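Local atomic coordinates of rubber oxygenase (Streptomyces sp., PDB entry 5O1L), a protein that cleaves the double bonds of poly(cis-1,4-isoprene) rubber oxidatively with molecular oxygen, using a non-covalently bound b-type heme. Residues L78-W82 / V192-M196. Numbering follows the deposited sequence.
With HEM (protoporphyrin IX containing Fe), chain C.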
loop_
_atom_site.group_PDB
_atom_site.type_symbol
_atom_site.label_atom_id
_atom_site.label_comp_id
_atom_site.label_asym_id
_atom_site.label_seq_id
_atom_site.Cartn_x
_atom_site.Cartn_y
_atom_site.Cartn_z
ATOM N N LEU A 78 11.648 19.968 -11.849
ATOM C CA LEU A 78 12.914 19.213 -11.962
ATOM C C LEU A 78 12.694 17.740 -11.777
ATOM O O LEU A 78 13.145 16.923 -12.563
ATOM C CB LEU A 78 13.894 19.723 -10.938
ATOM C CG LEU A 78 14.469 21.075 -11.260
ATOM C CD1 LEU A 78 15.073 21.678 -10.002
ATOM C CD2 LEU A 78 15.463 20.909 -12.422
ATOM N N LEU A 79 11.904 17.385 -10.781
ATOM C CA LEU A 79 11.708 15.961 -10.484
ATOM C C LEU A 79 10.862 15.233 -11.470
ATOM O O LEU A 79 10.974 14.013 -11.591
ATOM C CB LEU A 79 11.226 15.779 -9.070
ATOM C CG LEU A 79 12.410 16.125 -8.112
ATOM C CD1 LEU A 79 11.977 15.798 -6.719
ATOM C CD2 LEU A 79 13.784 15.497 -8.394
ATOM N N LYS A 80 10.093 15.953 -12.253
ATOM C CA LYS A 80 9.331 15.359 -13.328
ATOM C C LYS A 80 10.246 14.637 -14.280
ATOM O O LYS A 80 9.843 13.680 -14.874
ATOM C CB LYS A 80 8.543 16.439 -14.111
ATOM C CG LYS A 80 7.145 16.072 -14.528
ATOM C CD LYS A 80 6.378 17.319 -14.955
ATOM C CE LYS A 80 6.931 17.861 -16.279
ATOM N NZ LYS A 80 5.920 18.627 -17.076
ATOM N N GLN A 81 11.487 15.103 -14.408
ATOM C CA GLN A 81 12.480 14.533 -15.289
ATOM C C GLN A 81 13.192 13.293 -14.733
ATOM O O GLN A 81 13.893 12.653 -15.459
ATOM C CB GLN A 81 13.573 15.582 -15.608
ATOM C CG GLN A 81 13.041 16.861 -16.260
ATOM C CD GLN A 81 14.177 17.870 -16.483
ATOM O OE1 GLN A 81 14.649 18.523 -15.539
ATOM N NE2 GLN A 81 14.592 18.045 -17.731
ATOM N N TRP A 82 13.011 12.990 -13.470
ATOM C CA TRP A 82 13.684 11.872 -12.802
ATOM C C TRP A 82 12.716 10.693 -12.744
ATOM O O TRP A 82 11.787 10.749 -12.008
ATOM C CB TRP A 82 14.143 12.320 -11.398
ATOM C CG TRP A 82 15.017 11.269 -10.734
ATOM C CD1 TRP A 82 16.100 10.664 -11.294
ATOM C CD2 TRP A 82 14.856 10.699 -9.419
ATOM N NE1 TRP A 82 16.648 9.752 -10.415
ATOM C CE2 TRP A 82 15.896 9.748 -9.258
ATOM C CE3 TRP A 82 14.011 10.943 -8.370
ATOM C CZ2 TRP A 82 16.058 9.028 -8.094
ATOM C CZ3 TRP A 82 14.157 10.194 -7.217
ATOM C CH2 TRP A 82 15.177 9.256 -7.082
ATOM N N VAL A 192 11.402 7.187 -3.175
ATOM C CA VAL A 192 12.029 8.400 -2.742
ATOM C C VAL A 192 11.019 9.600 -2.876
ATOM O O VAL A 192 10.875 10.392 -1.944
ATOM C CB VAL A 192 13.316 8.689 -3.483
ATOM C CG1 VAL A 192 13.804 10.100 -3.186
ATOM C CG2 VAL A 192 14.373 7.673 -3.166
ATOM N N LYS A 193 10.313 9.653 -3.996
ATOM C CA LYS A 193 9.309 10.701 -4.133
ATOM C C LYS A 193 8.222 10.562 -3.091
ATOM O O LYS A 193 7.759 11.569 -2.567
ATOM C CB LYS A 193 8.737 10.647 -5.551
ATOM C CG LYS A 193 9.740 11.128 -6.625
ATOM C CD LYS A 193 9.115 11.172 -7.998
ATOM C CE LYS A 193 10.127 11.630 -9.020
ATOM N NZ LYS A 193 9.532 11.725 -10.370
ATOM N N THR A 194 7.764 9.322 -2.777
ATOM C CA THR A 194 6.766 9.113 -1.748
ATOM C C THR A 194 7.249 9.567 -0.413
ATOM O O THR A 194 6.514 10.191 0.362
ATOM C CB THR A 194 6.317 7.640 -1.743
ATOM O OG1 THR A 194 5.794 7.258 -3.039
ATOM C CG2 THR A 194 5.319 7.391 -0.583
ATOM N N ARG A 195 8.501 9.202 -0.076
ATOM C CA ARG A 195 9.076 9.656 1.177
ATOM C C ARG A 195 9.030 11.175 1.305
ATOM O O ARG A 195 8.720 11.741 2.358
ATOM C CB ARG A 195 10.472 9.083 1.268
ATOM C CG ARG A 195 11.199 9.282 2.514
ATOM C CD ARG A 195 12.410 8.416 2.578
ATOM N NE ARG A 195 13.044 8.801 3.766
ATOM C CZ ARG A 195 14.279 8.549 4.108
ATOM N NH1 ARG A 195 15.044 7.922 3.288
ATOM N NH2 ARG A 195 14.751 9.005 5.259
ATOM N N MET A 196 9.298 11.854 0.197
ATOM C CA MET A 196 9.273 13.318 0.173
ATOM C C MET A 196 7.822 13.858 0.275
ATOM O O MET A 196 7.588 14.822 1.046
ATOM C CB MET A 196 9.912 13.863 -1.109
ATOM C CG MET A 196 11.382 13.570 -1.264
ATOM S SD MET A 196 12.011 13.926 -2.949
ATOM C CE MET A 196 11.411 15.573 -3.157
HETATM C CHA HEM C . 0.944 10.096 -0.606
HETATM C CHB HEM C . 2.245 5.530 -0.652
HETATM C CHC HEM C . 1.447 5.255 4.060
HETATM C CHD HEM C . -0.792 9.466 3.835
HETATM C C1A HEM C . 1.412 8.879 -0.954
HETATM C C2A HEM C . 1.853 8.596 -2.301
HETATM C C3A HEM C . 2.179 7.296 -2.323
HETATM C C4A HEM C . 2.014 6.778 -1.042
HETATM C CMA HEM C . 2.655 6.566 -3.555
HETATM C CAA HEM C . 1.918 9.560 -3.510
HETATM C CBA HEM C . 0.535 9.643 -4.185
HETATM C CGA HEM C . 0.687 10.190 -5.558
HETATM O O1A HEM C . 0.818 11.419 -5.581
HETATM O O2A HEM C . 0.699 9.389 -6.572
HETATM C C1B HEM C . 2.176 5.061 0.655
HETATM C C2B HEM C . 2.544 3.734 1.010
HETATM C C3B HEM C . 2.364 3.613 2.316
HETATM C C4B HEM C . 1.835 4.879 2.800
HETATM C CMB HEM C . 3.070 2.651 0.091
HETATM C CAB HEM C . 2.621 2.586 3.294
HETATM C CBB HEM C . 3.185 1.293 3.057
HETATM C C1C HEM C . 0.756 6.398 4.434
HETATM C C2C HEM C . 0.126 6.534 5.735
HETATM C C3C HEM C . -0.477 7.746 5.644
HETATM C C4C HEM C . -0.264 8.239 4.294
HETATM C CMC HEM C . 0.259 5.602 6.904
HETATM C CAC HEM C . -1.286 8.417 6.672
HETATM C CBC HEM C . -1.480 8.102 8.014
HETATM C C1D HEM C . -0.516 9.988 2.598
HETATM C C2D HEM C . -0.935 11.336 2.165
HETATM C C3D HEM C . -0.466 11.529 0.938
HETATM C C4D HEM C . 0.289 10.320 0.603
HETATM C CMD HEM C . -1.805 12.203 2.997
HETATM C CAD HEM C . -0.674 12.773 0.040
HETATM C CBD HEM C . -1.993 12.581 -0.698
HETATM C CGD HEM C . -2.267 13.833 -1.538
HETATM O O1D HEM C . -2.331 13.678 -2.778
HETATM O O2D HEM C . -2.424 14.984 -1.046
HETATM N NA HEM C . 1.547 7.767 -0.186
HETATM N NB HEM C . 1.739 5.673 1.764
HETATM N NC HEM C . 0.499 7.408 3.549
HETATM N ND HEM C . 0.289 9.447 1.650
HETATM FE FE HEM C . 1.036 7.597 1.711
#
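Val192 sets CG1 against the edge of the Trp82 indole, close to the ring plane and 4.0 Å from CZ3; a small apolar side chain fits against the apolar ring edge at this buried spot. Lys193 follows with its chain extended beyond CG, long enough to carry NZ to two backbone carbonyls while its methylenes run past the indole, CE lying 4.0 Å from Trp82 CE3. NZ donates at 3.0 Å to Trp82 O, almost in line with the carbonyl (163°), and at 3.0 Å to Leu79 O, standing above that carbonyl's plane, while Trp82 N, closing the type I turn Leu79-Trp82, comes to the same oxygen from the opposite face. Helix 187-204, part of the family's catalytic domain (globin clan) and bearer of the probable axial heme ligand His198, is thereby tied to this turn. With an alanine here, Trp82 O would probably lose this donor, Leu79 O one of the two described, and a gap would open beside the indole. Thr194 suits the heme side: its methyl CG2 lies 3.4 Å from C4A of the porphyrin, while OG1 is hydrogen-bonded to Thr190 O within the helix. In one of its two conformers, the flexible thioether of Met196 brings CE to Leu79 CD1, tip to tip at 3.6 Å.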